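Local coordinates for protein mannan endo-1,4-beta-mannosidase (Mytilus edulis, PDB 2C0H) that hydrolyses the internal beta-1,4-mannosidic linkages of mannans, galactomannans and glucomannans, releasing short manno-oligosaccharides, at residues I19-A24 with G59-V64; G80-I85 with Q135-H140; I107-W112 with K153-W158; Q208-K213 with G250-G255; M220-S225 with F259-T264. The protein carries 3 engineered substitutions. All coordinates share one frame; numbering follows the deposited sequence.

Overall arrangement
Contacts 1, 3 and 5 build the wall of a TIM barrel around its catalytic centre. All three are parallel strand pairs of the same curled sheet: strand 61-68 of contact 1 lies beside strand 106-113 of contact 3, and strand 155-162 of contact 3 beside strand 221-225 of contact 5, with centres 11 and 12 Å apart. Arg63 and His263, from contacts 1 and 5, reach the probable catalytic glutamates Glu294 and Glu163. Contact 4 belongs to the outer helical layer, its helix packing on Val221 of contact 5. Contact 2, its centre about 30 Å from that of contact 1, fastens a peripheral hairpin and touches contacts 3 and 4 through Tyr137 and Ile138.

Contact 1: residues I19-A24 with G59-V64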
# COMPACT_ATOMS: atom_id res chain seq x y z
N ILE A 19 1.44 10.97 -14.82
CA ILE A 19 0.35 11.24 -13.85
C ILE A 19 0.89 11.28 -12.41
O ILE A 19 2.01 10.87 -12.13
CB ILE A 19 -0.83 10.22 -13.98
CG1 ILE A 19 -0.38 8.79 -13.60
CG2 ILE A 19 -1.45 10.31 -15.38
CD1 ILE A 19 -0.52 8.50 -12.11
N PHE A 20 0.05 11.79 -11.51
CA PHE A 20 0.32 11.81 -10.09
C PHE A 20 -0.91 11.26 -9.40
O PHE A 20 -2.03 11.70 -9.73
CB PHE A 20 0.55 13.26 -9.65
CG PHE A 20 0.86 13.42 -8.18
CD1 PHE A 20 2.17 13.33 -7.69
CD2 PHE A 20 -0.16 13.72 -7.29
CE1 PHE A 20 2.46 13.51 -6.33
CE2 PHE A 20 0.12 13.89 -5.92
CZ PHE A 20 1.41 13.78 -5.45
N LEU A 21 -0.73 10.33 -8.46
CA LEU A 21 -1.83 9.76 -7.68
C LEU A 21 -2.16 10.62 -6.47
O LEU A 21 -1.36 10.78 -5.60
CB LEU A 21 -1.49 8.34 -7.23
CG LEU A 21 -1.28 7.33 -8.36
CD1 LEU A 21 -0.79 6.00 -7.80
CD2 LEU A 21 -2.54 7.14 -9.16
N SER A 22 -3.37 11.16 -6.44
CA SER A 22 -3.80 12.05 -5.36
C SER A 22 -5.07 11.50 -4.75
O SER A 22 -6.05 11.28 -5.46
CB SER A 22 -4.10 13.41 -5.96
OG SER A 22 -4.58 14.30 -4.96
N GLY A 23 -5.12 11.33 -3.44
CA GLY A 23 -6.34 10.82 -2.85
C GLY A 23 -6.22 10.52 -1.39
O GLY A 23 -5.54 11.23 -0.66
N ALA A 24 -6.88 9.43 -0.97
CA ALA A 24 -7.00 9.12 0.43
C ALA A 24 -7.10 7.65 0.69
O ALA A 24 -7.49 6.87 -0.17
CB ALA A 24 -8.22 9.81 0.98
N GLY A 59 -9.67 14.28 -6.46
CA GLY A 59 -8.94 13.05 -6.11
C GLY A 59 -9.15 12.01 -7.18
O GLY A 59 -10.20 11.98 -7.84
N ASN A 60 -8.15 11.14 -7.35
CA ASN A 60 -8.18 10.13 -8.41
C ASN A 60 -7.89 8.72 -7.92
O ASN A 60 -7.82 7.80 -8.74
CB ASN A 60 -7.21 10.50 -9.55
CG ASN A 60 -5.75 10.60 -9.10
OD1 ASN A 60 -5.30 9.92 -8.18
ND2 ASN A 60 -5.00 11.46 -9.79
N SER A 61 -7.71 8.53 -6.62
CA SER A 61 -7.38 7.20 -6.10
C SER A 61 -7.72 7.01 -4.64
O SER A 61 -7.68 7.95 -3.85
CB SER A 61 -5.91 6.86 -6.35
OG SER A 61 -5.05 7.92 -6.02
N VAL A 62 -8.04 5.76 -4.29
CA VAL A 62 -8.41 5.37 -2.93
C VAL A 62 -7.64 4.10 -2.58
O VAL A 62 -7.58 3.18 -3.41
CB VAL A 62 -9.93 5.11 -2.78
CG1 VAL A 62 -10.29 4.68 -1.37
CG2 VAL A 62 -10.74 6.32 -3.15
N ARG A 63 -7.08 4.05 -1.37
CA ARG A 63 -6.49 2.83 -0.79
C ARG A 63 -7.50 2.22 0.19
O ARG A 63 -8.00 2.89 1.10
CB ARG A 63 -5.15 3.17 -0.11
CG ARG A 63 -4.43 2.04 0.63
CD ARG A 63 -3.01 2.51 1.05
NE ARG A 63 -2.17 1.52 1.74
CZ ARG A 63 -1.81 1.53 3.02
NH1 ARG A 63 -2.22 2.48 3.86
NH2 ARG A 63 -1.03 0.57 3.50
N VAL A 64 -7.77 0.93 0.02
CA VAL A 64 -8.72 0.22 0.87
C VAL A 64 -8.12 -1.10 1.36
O VAL A 64 -7.42 -1.76 0.61
CB VAL A 64 -10.04 -0.03 0.13
CG1 VAL A 64 -9.88 -1.00 -1.01
CG2 VAL A 64 -11.12 -0.52 1.07
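Asn60 turns its carboxamide along the edge of residues 20-22 and grips that backbone with both ends of the amide. Asn60 ND2 donates to Phe20 O at 3.0 Å, the acceptor lying close to the amide plane, while OD1 accepts from Ser22 N at 2.9 Å with the donor tilted out of the carbonyl plane. Asn60 CG sits between the backbone N and the carbonyl carbon (chi1 60°), which folds the amide back beside its own main chain. Asn60 N donates an almost straight bond to Ser22 O at 2.8 Å. The Ser61 hydroxyl also donates to Asn60 OD1, at 3.0 Å, so this oxygen is held by two donors and the amide is fixed against flipping; Val349 O is a further partner of ND2. Leu21 crosses the Asn60 side chain at about a right angle, its CB 3.8 Å from Ser61 OG. Strands 17-25 and 61-68 are the parallel ends of a beta-alpha-beta unit of the TIM barrel, joined through helix 40-56. Here the pairing continues with Arg63 N donating to Ala24 O at 3.1 Å. Gly23 CA comes within 3.3 Å of Ser61 O, where a CB would collide with that oxygen. Beyond the pair, the extended Arg63 carries its guanidinium away from residues 19-24 to Asn25, and forms salt bridges with Asp159 and with Glu294, the nucleophile by similarity.

Contact 2: residues G80-I85 with Q135-H140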
# COMPACT_ATOMS: atom_id res chain seq x y z
N GLY A 80 -4.64 -23.69 9.48
CA GLY A 80 -4.12 -22.41 9.00
C GLY A 80 -3.80 -22.37 7.52
O GLY A 80 -3.24 -21.40 7.04
N TYR A 81 -4.12 -23.42 6.77
CA TYR A 81 -4.00 -23.36 5.32
C TYR A 81 -5.22 -22.65 4.70
O TYR A 81 -6.32 -22.71 5.25
CB TYR A 81 -3.85 -24.77 4.75
CG TYR A 81 -2.51 -25.42 5.01
CD1 TYR A 81 -1.56 -25.51 3.99
CD2 TYR A 81 -2.18 -25.98 6.23
CE1 TYR A 81 -0.34 -26.10 4.19
CE2 TYR A 81 -0.95 -26.58 6.44
CZ TYR A 81 -0.04 -26.65 5.41
OH TYR A 81 1.19 -27.23 5.58
N VAL A 82 -5.06 -22.01 3.55
CA VAL A 82 -6.15 -21.32 2.87
C VAL A 82 -6.79 -22.29 1.87
O VAL A 82 -6.07 -22.92 1.08
CB VAL A 82 -5.63 -20.03 2.16
CG1 VAL A 82 -6.69 -19.43 1.27
CG2 VAL A 82 -5.13 -19.03 3.20
N THR A 83 -8.11 -22.43 1.93
CA THR A 83 -8.85 -23.36 1.07
C THR A 83 -9.55 -22.73 -0.14
O THR A 83 -9.87 -23.41 -1.12
CB THR A 83 -9.88 -24.15 1.89
OG1 THR A 83 -10.80 -23.24 2.51
CG2 THR A 83 -9.20 -24.99 2.96
N GLY A 84 -9.81 -21.43 -0.08
CA GLY A 84 -10.50 -20.76 -1.16
C GLY A 84 -11.00 -19.41 -0.70
O GLY A 84 -10.52 -18.89 0.30
N ILE A 85 -11.94 -18.88 -1.47
CA ILE A 85 -12.60 -17.63 -1.17
C ILE A 85 -14.10 -17.80 -1.29
O ILE A 85 -14.61 -18.66 -2.04
CB ILE A 85 -12.09 -16.49 -2.09
CG1 ILE A 85 -12.31 -16.83 -3.57
CG2 ILE A 85 -10.62 -16.20 -1.79
CD1 ILE A 85 -11.82 -15.76 -4.53
N GLN A 135 1.99 -20.67 0.28
CA GLN A 135 1.65 -21.16 -1.04
C GLN A 135 0.15 -21.46 -1.23
O GLN A 135 -0.41 -21.24 -2.30
CB GLN A 135 2.49 -22.39 -1.39
CG GLN A 135 2.43 -22.77 -2.86
CD GLN A 135 3.07 -21.72 -3.76
OE1 GLN A 135 4.20 -21.30 -3.53
NE2 GLN A 135 2.33 -21.29 -4.77
N SER A 136 -0.52 -21.95 -0.17
CA SER A 136 -1.96 -22.21 -0.25
C SER A 136 -2.76 -20.92 -0.46
O SER A 136 -3.74 -20.90 -1.19
CB SER A 136 -2.49 -22.99 0.96
OG SER A 136 -2.46 -22.24 2.17
N TYR A 137 -2.33 -19.84 0.18
CA TYR A 137 -2.95 -18.54 -0.04
C TYR A 137 -2.80 -18.08 -1.48
O TYR A 137 -3.74 -17.58 -2.10
CB TYR A 137 -2.42 -17.47 0.94
CG TYR A 137 -2.95 -16.09 0.59
CD1 TYR A 137 -4.30 -15.80 0.74
CD2 TYR A 137 -2.11 -15.11 0.06
CE1 TYR A 137 -4.82 -14.56 0.36
CE2 TYR A 137 -2.62 -13.87 -0.29
CZ TYR A 137 -3.96 -13.60 -0.15
OH TYR A 137 -4.47 -12.38 -0.54
N ILE A 138 -1.59 -18.24 -2.00
CA ILE A 138 -1.27 -17.84 -3.36
C ILE A 138 -2.13 -18.62 -4.37
O ILE A 138 -2.73 -18.04 -5.26
CB ILE A 138 0.26 -18.01 -3.61
CG1 ILE A 138 1.05 -16.91 -2.87
CG2 ILE A 138 0.58 -18.01 -5.11
CD1 ILE A 138 2.54 -17.15 -2.79
N ASP A 139 -2.21 -19.93 -4.20
CA ASP A 139 -2.89 -20.79 -5.16
C ASP A 139 -4.41 -20.69 -5.10
O ASP A 139 -5.08 -20.71 -6.13
CB ASP A 139 -2.48 -22.24 -4.92
CG ASP A 139 -1.04 -22.53 -5.33
OD1 ASP A 139 -0.38 -21.69 -5.97
OD2 ASP A 139 -0.55 -23.64 -5.00
N HIS A 140 -4.97 -20.58 -3.89
CA HIS A 140 -6.40 -20.69 -3.69
C HIS A 140 -7.16 -19.36 -3.53
O HIS A 140 -8.38 -19.35 -3.61
CB HIS A 140 -6.69 -21.60 -2.49
CG HIS A 140 -6.26 -23.01 -2.70
ND1 HIS A 140 -6.79 -23.80 -3.70
CD2 HIS A 140 -5.33 -23.77 -2.07
CE1 HIS A 140 -6.21 -24.99 -3.67
NE2 HIS A 140 -5.32 -24.99 -2.69
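Residues 80-85 pack lengthwise against helix 131-149, a contact of a peripheral beta hairpin with the outer helical layer of the TIM barrel. The short, weakly bonded strand 82-84, paired antiparallel with strand 75-76, runs almost parallel to the helix segment, 9° between their directions. Val82 points at the helix and lies beside Tyr137, both side chains heading the same way; its CG2 meets Tyr137 CB at 3.9 Å and approaches the phenol ring at its edge. That ring continues inward to Trp112, and its hydroxyl bonds to His67. The polar link is Ser136, whose OG accepts a nearly straight hydrogen bond from Val82 N at 3.0 Å. The hydroxyl stands between backbone N and carbonyl carbon (chi1 69°), a setting that also lets it bond to Lys133 O one turn back in the helix. An alanine here would probably leave Val82 N without its acceptor and Lys133 O without the same hydroxyl, and weaken the hold of the hairpin on the helix. Tyr81 adds its CD1, 3.8 Å from Ser136 OG. Further along, His140 starts out toward the strand, and its ring lies near the carbonyls of Val82 and Thr83, CD2 3.3 Å from Val82 O.

Contact 3: residues I107-W112 with K153-W158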
# COMPACT_ATOMS: atom_id res chain seq x y z
N ILE A 107 -8.60 2.24 -7.64
CA ILE A 107 -8.58 1.60 -6.34
C ILE A 107 -7.30 0.77 -6.13
O ILE A 107 -6.90 -0.01 -7.00
CB ILE A 107 -9.83 0.66 -6.16
CG1 ILE A 107 -11.15 1.43 -6.41
CG2 ILE A 107 -9.85 -0.05 -4.83
CD1 ILE A 107 -11.34 2.66 -5.55
N PHE A 108 -6.71 0.92 -4.95
CA PHE A 108 -5.58 0.09 -4.52
C PHE A 108 -6.01 -0.74 -3.32
O PHE A 108 -6.36 -0.19 -2.28
CB PHE A 108 -4.36 0.96 -4.20
CG PHE A 108 -3.81 1.64 -5.41
CD1 PHE A 108 -2.77 1.07 -6.13
CD2 PHE A 108 -4.38 2.82 -5.86
CE1 PHE A 108 -2.30 1.68 -7.27
CE2 PHE A 108 -3.90 3.43 -7.03
CZ PHE A 108 -2.84 2.86 -7.69
N PHE A 109 -6.01 -2.07 -3.46
CA PHE A 109 -6.39 -2.97 -2.38
C PHE A 109 -5.16 -3.41 -1.56
O PHE A 109 -4.15 -3.86 -2.10
CB PHE A 109 -7.08 -4.23 -2.95
CG PHE A 109 -8.46 -4.00 -3.51
CD1 PHE A 109 -9.54 -3.82 -2.66
CD2 PHE A 109 -8.69 -4.07 -4.87
CE1 PHE A 109 -10.83 -3.66 -3.16
CE2 PHE A 109 -9.97 -3.89 -5.38
CZ PHE A 109 -11.04 -3.70 -4.52
N THR A 110 -5.23 -3.26 -0.24
CA THR A 110 -4.15 -3.69 0.67
C THR A 110 -4.51 -5.03 1.29
O THR A 110 -5.53 -5.16 1.97
CB THR A 110 -3.91 -2.66 1.79
OG1 THR A 110 -3.66 -1.39 1.20
CG2 THR A 110 -2.73 -3.02 2.63
N LEU A 111 -3.69 -6.05 1.07
CA LEU A 111 -4.05 -7.40 1.46
C LEU A 111 -4.01 -7.63 2.98
O LEU A 111 -5.02 -8.03 3.55
CB LEU A 111 -3.12 -8.42 0.75
CG LEU A 111 -3.20 -8.43 -0.77
CD1 LEU A 111 -2.16 -9.44 -1.26
CD2 LEU A 111 -4.57 -8.75 -1.31
N TRP A 112 -2.86 -7.37 3.61
CA TRP A 112 -2.59 -7.68 5.03
C TRP A 112 -2.19 -6.46 5.85
O TRP A 112 -1.85 -5.42 5.30
CB TRP A 112 -1.48 -8.73 5.15
CG TRP A 112 -1.72 -9.93 4.27
CD1 TRP A 112 -1.06 -10.23 3.11
CD2 TRP A 112 -2.67 -10.97 4.47
NE1 TRP A 112 -1.55 -11.38 2.59
CE2 TRP A 112 -2.54 -11.86 3.39
CE3 TRP A 112 -3.64 -11.23 5.45
CZ2 TRP A 112 -3.32 -13.02 3.27
CZ3 TRP A 112 -4.43 -12.38 5.33
CH2 TRP A 112 -4.26 -13.26 4.24
N LYS A 153 -11.13 -1.49 -15.31
CA LYS A 153 -10.42 -0.23 -15.56
C LYS A 153 -10.14 0.56 -14.28
O LYS A 153 -9.18 1.32 -14.25
CB LYS A 153 -11.18 0.65 -16.55
CG LYS A 153 -11.02 0.23 -18.01
CD LYS A 153 -12.00 0.93 -18.95
CE LYS A 153 -12.20 2.39 -18.59
NZ LYS A 153 -12.88 3.13 -19.69
N ALA A 154 -10.95 0.39 -13.25
CA ALA A 154 -10.71 1.09 -11.99
C ALA A 154 -9.72 0.40 -11.04
O ALA A 154 -9.43 0.93 -9.97
CB ALA A 154 -12.01 1.35 -11.28
N LEU A 155 -9.18 -0.76 -11.40
CA LEU A 155 -8.20 -1.40 -10.53
C LEU A 155 -6.82 -0.75 -10.69
O LEU A 155 -6.19 -0.87 -11.75
CB LEU A 155 -8.13 -2.90 -10.80
CG LEU A 155 -7.06 -3.64 -9.99
CD1 LEU A 155 -7.38 -3.62 -8.49
CD2 LEU A 155 -6.93 -5.05 -10.50
N GLY A 156 -6.39 -0.01 -9.68
CA GLY A 156 -5.07 0.59 -9.67
C GLY A 156 -3.96 -0.40 -9.38
O GLY A 156 -2.94 -0.40 -10.07
N GLY A 157 -4.12 -1.22 -8.35
CA GLY A 157 -3.09 -2.18 -7.98
C GLY A 157 -3.26 -2.76 -6.60
O GLY A 157 -4.35 -2.69 -6.01
N TRP A 158 -2.17 -3.37 -6.11
CA TRP A 158 -2.15 -4.19 -4.90
C TRP A 158 -1.01 -3.78 -3.96
O TRP A 158 0.14 -3.65 -4.37
CB TRP A 158 -2.00 -5.69 -5.26
CG TRP A 158 -3.01 -6.20 -6.23
CD1 TRP A 158 -2.87 -6.31 -7.60
CD2 TRP A 158 -4.32 -6.69 -5.93
NE1 TRP A 158 -4.01 -6.82 -8.15
CE2 TRP A 158 -4.92 -7.08 -7.15
CE3 TRP A 158 -5.06 -6.83 -4.75
CZ2 TRP A 158 -6.21 -7.59 -7.23
CZ3 TRP A 158 -6.34 -7.36 -4.83
CH2 TRP A 158 -6.91 -7.72 -6.05
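Phe109 lies alongside Trp158, the two side chains heading the same way from neighbouring strands. Phe109 CB touches the indole first, 3.7 Å from Trp158 CZ3. Phe109 CG, anti to the carbonyl carbon (chi1 -71°), a torsion that sets the ring beside Trp158, lies slightly farther off; Phe109 CD2 comes back to 4.0 Å from Trp158 CZ3 while meeting Leu155 CD1 at 3.9 Å, the methyl arriving at the ring edge. CE2, further out, still touches that methyl. The planes of the Phe109 and Trp158 six-membered rings are 30° apart but displaced, with little overlap, centroids 5.7 Å apart; Ile107 CG2 instead lies over the centre of one Phe109 face. These groups project toward the helical layer of the TIM barrel, where Trp158 also meets Met145. Strands 106-113 and 155-162 are adjacent and parallel in the barrel wall, with a beta bulge where the register slips by one between Ile107 and Phe108. At the bulge Ile107 O accepts from Gly156 N at 2.7 Å and, weakly, from Gly157 N. On the other face of the sheet, Gly156 CA stands over the Phe108 ring in a CH-pi contact, 3.9 Å from its centroid. A CB on Gly156 would collide with Phe108 CE2.

Contact 4: residues Q208-K213 with G250-G255; sequences QAAAIK and GGKQSG
Ala209 puts its methyl against the backbone of Gly255, CB lying 3.9 Å from Gly255 C, where helix 198-215 of the TIM barrel's outer layer meets the loop between helix 243-250 and strand 260-263. The loop bends here in a type I beta turn from Lys252 to Gly255, closed by Gly255 N donating to Lys252 O. Ala210, next along the helix, is the centre of the contact. Ala210 CB lies against the turn, 3.9 Å from Lys252 CB and 3.5 Å from Ser254 OG, and the backbone N of Ala210 approaches Gly255 CA at 3.6 Å. The approach is tight enough that a CB on Gly255 would press on that methyl. Ser254 holds its hydroxyl between backbone N and carbonyl carbon (chi1 60°), which turns OG toward the helix. Helix and loop are joined across this pair by van der Waals contact, while Asn206, one turn earlier in the helix, bonds to Lys252 N and Gly255 O. Lys252 bends away at chi2 to a cation-pi contact with Trp207. One turn beyond Ala209, Lys213 extends its chain past the turn to bond Thr256 O through NZ, and on the way its CD passes 3.6 Å from Ser254 O.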
# COMPACT_ATOMS: atom_id res chain seq x y z
N GLN A 208 4.40 -13.05 -2.87
CA GLN A 208 3.12 -12.54 -3.27
C GLN A 208 3.22 -11.60 -4.47
O GLN A 208 2.35 -11.60 -5.33
CB GLN A 208 2.41 -11.89 -2.08
CG GLN A 208 2.02 -12.94 -1.05
CD GLN A 208 1.38 -12.35 0.18
OE1 GLN A 208 0.17 -12.13 0.20
NE2 GLN A 208 2.18 -12.10 1.18
N ALA A 209 4.29 -10.82 -4.54
CA ALA A 209 4.55 -9.97 -5.70
C ALA A 209 4.71 -10.82 -6.96
O ALA A 209 4.16 -10.51 -7.99
CB ALA A 209 5.76 -9.12 -5.48
N ALA A 210 5.46 -11.92 -6.84
CA ALA A 210 5.65 -12.80 -7.98
C ALA A 210 4.33 -13.45 -8.44
O ALA A 210 4.07 -13.57 -9.64
CB ALA A 210 6.70 -13.86 -7.65
N ALA A 211 3.49 -13.85 -7.48
CA ALA A 211 2.21 -14.48 -7.78
C ALA A 211 1.26 -13.56 -8.56
O ALA A 211 0.66 -13.96 -9.54
CB ALA A 211 1.57 -14.94 -6.49
N ILE A 212 1.15 -12.31 -8.14
CA ILE A 212 0.27 -11.36 -8.79
C ILE A 212 0.75 -11.13 -10.21
O ILE A 212 -0.04 -11.11 -11.14
CB ILE A 212 0.23 -10.02 -8.01
CG1 ILE A 212 -0.44 -10.25 -6.65
CG2 ILE A 212 -0.50 -8.95 -8.84
CD1 ILE A 212 -0.21 -9.13 -5.68
N LYS A 213 2.06 -11.00 -10.38
CA LYS A 213 2.62 -10.70 -11.70
C LYS A 213 2.62 -11.92 -12.61
O LYS A 213 2.77 -11.77 -13.82
CB LYS A 213 4.03 -10.13 -11.57
CG LYS A 213 4.04 -8.72 -10.99
CD LYS A 213 5.46 -8.25 -10.79
CE LYS A 213 5.52 -6.77 -10.50
NZ LYS A 213 6.92 -6.27 -10.66
N GLY A 250 13.52 -14.26 -0.74
CA GLY A 250 12.52 -15.25 -1.19
C GLY A 250 12.89 -16.07 -2.42
O GLY A 250 12.26 -17.10 -2.70
N GLY A 251 13.84 -15.60 -3.21
CA GLY A 251 14.32 -16.37 -4.36
C GLY A 251 13.56 -16.22 -5.67
O GLY A 251 13.97 -16.81 -6.68
N LYS A 252 12.45 -15.47 -5.70
CA LYS A 252 11.66 -15.31 -6.93
C LYS A 252 12.12 -14.07 -7.70
O LYS A 252 11.95 -12.95 -7.25
CB LYS A 252 10.16 -15.21 -6.63
CG LYS A 252 9.59 -16.30 -5.74
CD LYS A 252 9.43 -17.62 -6.45
CE LYS A 252 8.52 -18.52 -5.64
NZ LYS A 252 8.56 -19.93 -6.12
N GLN A 253 12.69 -14.27 -8.89
CA GLN A 253 13.25 -13.15 -9.64
C GLN A 253 12.23 -12.10 -10.07
O GLN A 253 12.56 -10.91 -10.18
CB GLN A 253 14.00 -13.66 -10.87
CG GLN A 253 15.24 -14.46 -10.56
CD GLN A 253 16.39 -13.62 -10.04
OE1 GLN A 253 16.55 -12.44 -10.40
NE2 GLN A 253 17.23 -14.23 -9.21
N SER A 254 10.99 -12.52 -10.29
CA SER A 254 9.91 -11.62 -10.72
C SER A 254 9.23 -10.92 -9.55
O SER A 254 8.36 -10.09 -9.77
CB SER A 254 8.85 -12.39 -11.49
OG SER A 254 8.28 -13.40 -10.69
N GLY A 255 9.62 -11.27 -8.33
CA GLY A 255 8.92 -10.83 -7.12
C GLY A 255 9.44 -9.51 -6.61
O GLY A 255 9.91 -9.42 -5.49

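Contact 5: residues M220-S225 with F259-T264; sequences MVTVGS and FYQVHT
Strands 221-225 and 260-263 run parallel, 17° between their directions, and are bonded firmly at one end, where Ser225 N donates to Gln261 O at 3.0 Å and Ser225 O accepts from His263 N at 2.9 Å. At mid-strand a water bridges Val223 O and Gln261 N, 3.0 Å from each. Nearer the start, the Thr222 side chain makes the link: OG1, anti to the backbone N (chi1 -170°), donates to Phe259 O at 2.7 Å from above the carbonyl plane. Thr222 CB lies over one face of the Phe259 ring, 4.2 Å from the centroid, and CG2 meets the amide nitrogen of Gln261. Gln261 stretches across Gly224, where a CB would run into His263 NE2, and Gln261 OE1 accepts a hydrogen bond from His263 NE2 at 2.9 Å, the oxygen lying in the imidazole plane. Ser225 O sits over one face of the His263 ring, 3.4 Å above its plane. With NE2 thus engaged, ND1 is turned to Glu163, the proton donor by similarity. A leucine in place of His263 would probably leave Gln261 OE1 and the Glu163 carboxylate without these partners, and the glutamate freer to turn. The two strands belong to a beta-alpha-beta unit of the TIM barrel closed through helix 243-250; strands 155-162 and 290-294 flank the pair in the sheet, and helix 198-215 covers Val221 and Val223.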
# COMPACT_ATOMS: atom_id res chain seq x y z
N MET A 220 0.39 -3.25 -10.90
CA MET A 220 1.17 -2.46 -9.98
C MET A 220 1.10 -3.09 -8.59
O MET A 220 0.01 -3.41 -8.11
CB MET A 220 0.63 -1.03 -9.92
CG MET A 220 0.63 -0.31 -11.24
SD MET A 220 2.25 0.21 -11.78
CE MET A 220 2.81 -1.17 -12.78
N VAL A 221 2.27 -3.34 -8.00
CA VAL A 221 2.41 -3.93 -6.66
C VAL A 221 3.34 -3.07 -5.77
O VAL A 221 4.40 -2.61 -6.20
CB VAL A 221 2.98 -5.37 -6.75
CG1 VAL A 221 3.05 -6.01 -5.38
CG2 VAL A 221 2.14 -6.23 -7.68
N THR A 222 2.95 -2.87 -4.52
CA THR A 222 3.74 -2.12 -3.57
C THR A 222 3.63 -2.72 -2.14
O THR A 222 3.01 -3.77 -1.96
CB THR A 222 3.33 -0.62 -3.60
OG1 THR A 222 4.25 0.16 -2.84
CG2 THR A 222 1.94 -0.42 -3.04
N VAL A 223 4.28 -2.07 -1.17
CA VAL A 223 4.18 -2.35 0.27
C VAL A 223 4.17 -1.01 1.00
O VAL A 223 4.97 -0.15 0.69
CB VAL A 223 5.39 -3.17 0.78
CG1 VAL A 223 5.38 -3.31 2.31
CG2 VAL A 223 5.39 -4.52 0.13
N GLY A 224 3.27 -0.84 1.95
CA GLY A 224 3.23 0.39 2.74
C GLY A 224 4.16 0.41 3.95
O GLY A 224 3.77 -0.00 5.05
N SER A 225 5.38 0.91 3.77
CA SER A 225 6.41 0.93 4.80
C SER A 225 6.13 2.00 5.85
O SER A 225 5.72 3.10 5.52
CB SER A 225 7.80 1.16 4.18
OG SER A 225 8.79 1.22 5.18
N PHE A 259 6.40 0.16 -7.33
CA PHE A 259 6.73 1.42 -6.70
C PHE A 259 6.79 1.26 -5.18
O PHE A 259 6.32 0.26 -4.63
CB PHE A 259 5.82 2.58 -7.15
CG PHE A 259 4.36 2.43 -6.81
CD1 PHE A 259 3.87 2.82 -5.57
CD2 PHE A 259 3.44 1.98 -7.77
CE1 PHE A 259 2.52 2.70 -5.25
CE2 PHE A 259 2.09 1.87 -7.47
CZ PHE A 259 1.63 2.23 -6.20
N TYR A 260 7.41 2.23 -4.53
CA TYR A 260 7.58 2.24 -3.08
C TYR A 260 6.48 3.12 -2.49
O TYR A 260 5.92 3.99 -3.17
CB TYR A 260 8.95 2.79 -2.69
CG TYR A 260 10.16 1.98 -3.17
CD1 TYR A 260 10.34 0.67 -2.75
CD2 TYR A 260 11.09 2.53 -4.01
CE1 TYR A 260 11.44 -0.06 -3.17
CE2 TYR A 260 12.19 1.80 -4.44
CZ TYR A 260 12.35 0.52 -4.01
OH TYR A 260 13.45 -0.20 -4.44
N GLN A 261 6.15 2.84 -1.25
CA GLN A 261 5.15 3.60 -0.52
C GLN A 261 5.66 3.77 0.90
O GLN A 261 6.07 2.79 1.54
CB GLN A 261 3.82 2.85 -0.52
CG GLN A 261 2.70 3.61 0.18
CD GLN A 261 1.52 2.75 0.54
OE1 GLN A 261 0.86 2.98 1.56
NE2 GLN A 261 1.21 1.77 -0.30
N VAL A 262 5.67 5.00 1.40
CA VAL A 262 6.19 5.27 2.73
C VAL A 262 5.20 6.12 3.49
O VAL A 262 4.54 6.97 2.91
CB VAL A 262 7.57 5.98 2.72
CG1 VAL A 262 7.47 7.40 2.15
CG2 VAL A 262 8.18 6.00 4.09
N HIS A 263 5.11 5.88 4.79
CA HIS A 263 4.25 6.65 5.65
C HIS A 263 5.07 7.64 6.48
O HIS A 263 6.25 7.41 6.77
CB HIS A 263 3.48 5.69 6.55
CG HIS A 263 2.73 4.63 5.80
ND1 HIS A 263 2.20 3.52 6.41
CD2 HIS A 263 2.42 4.52 4.48
CE1 HIS A 263 1.60 2.77 5.50
NE2 HIS A 263 1.72 3.35 4.32
N THR A 264 4.48 8.78 6.85
CA THR A 264 5.25 9.73 7.64
C THR A 264 4.36 10.59 8.53
O THR A 264 3.36 11.16 8.08
CB THR A 264 6.17 10.58 6.72
OG1 THR A 264 7.06 11.42 7.49
CG2 THR A 264 5.35 11.40 5.78
O HOH W 1 7.74 0.53 -0.19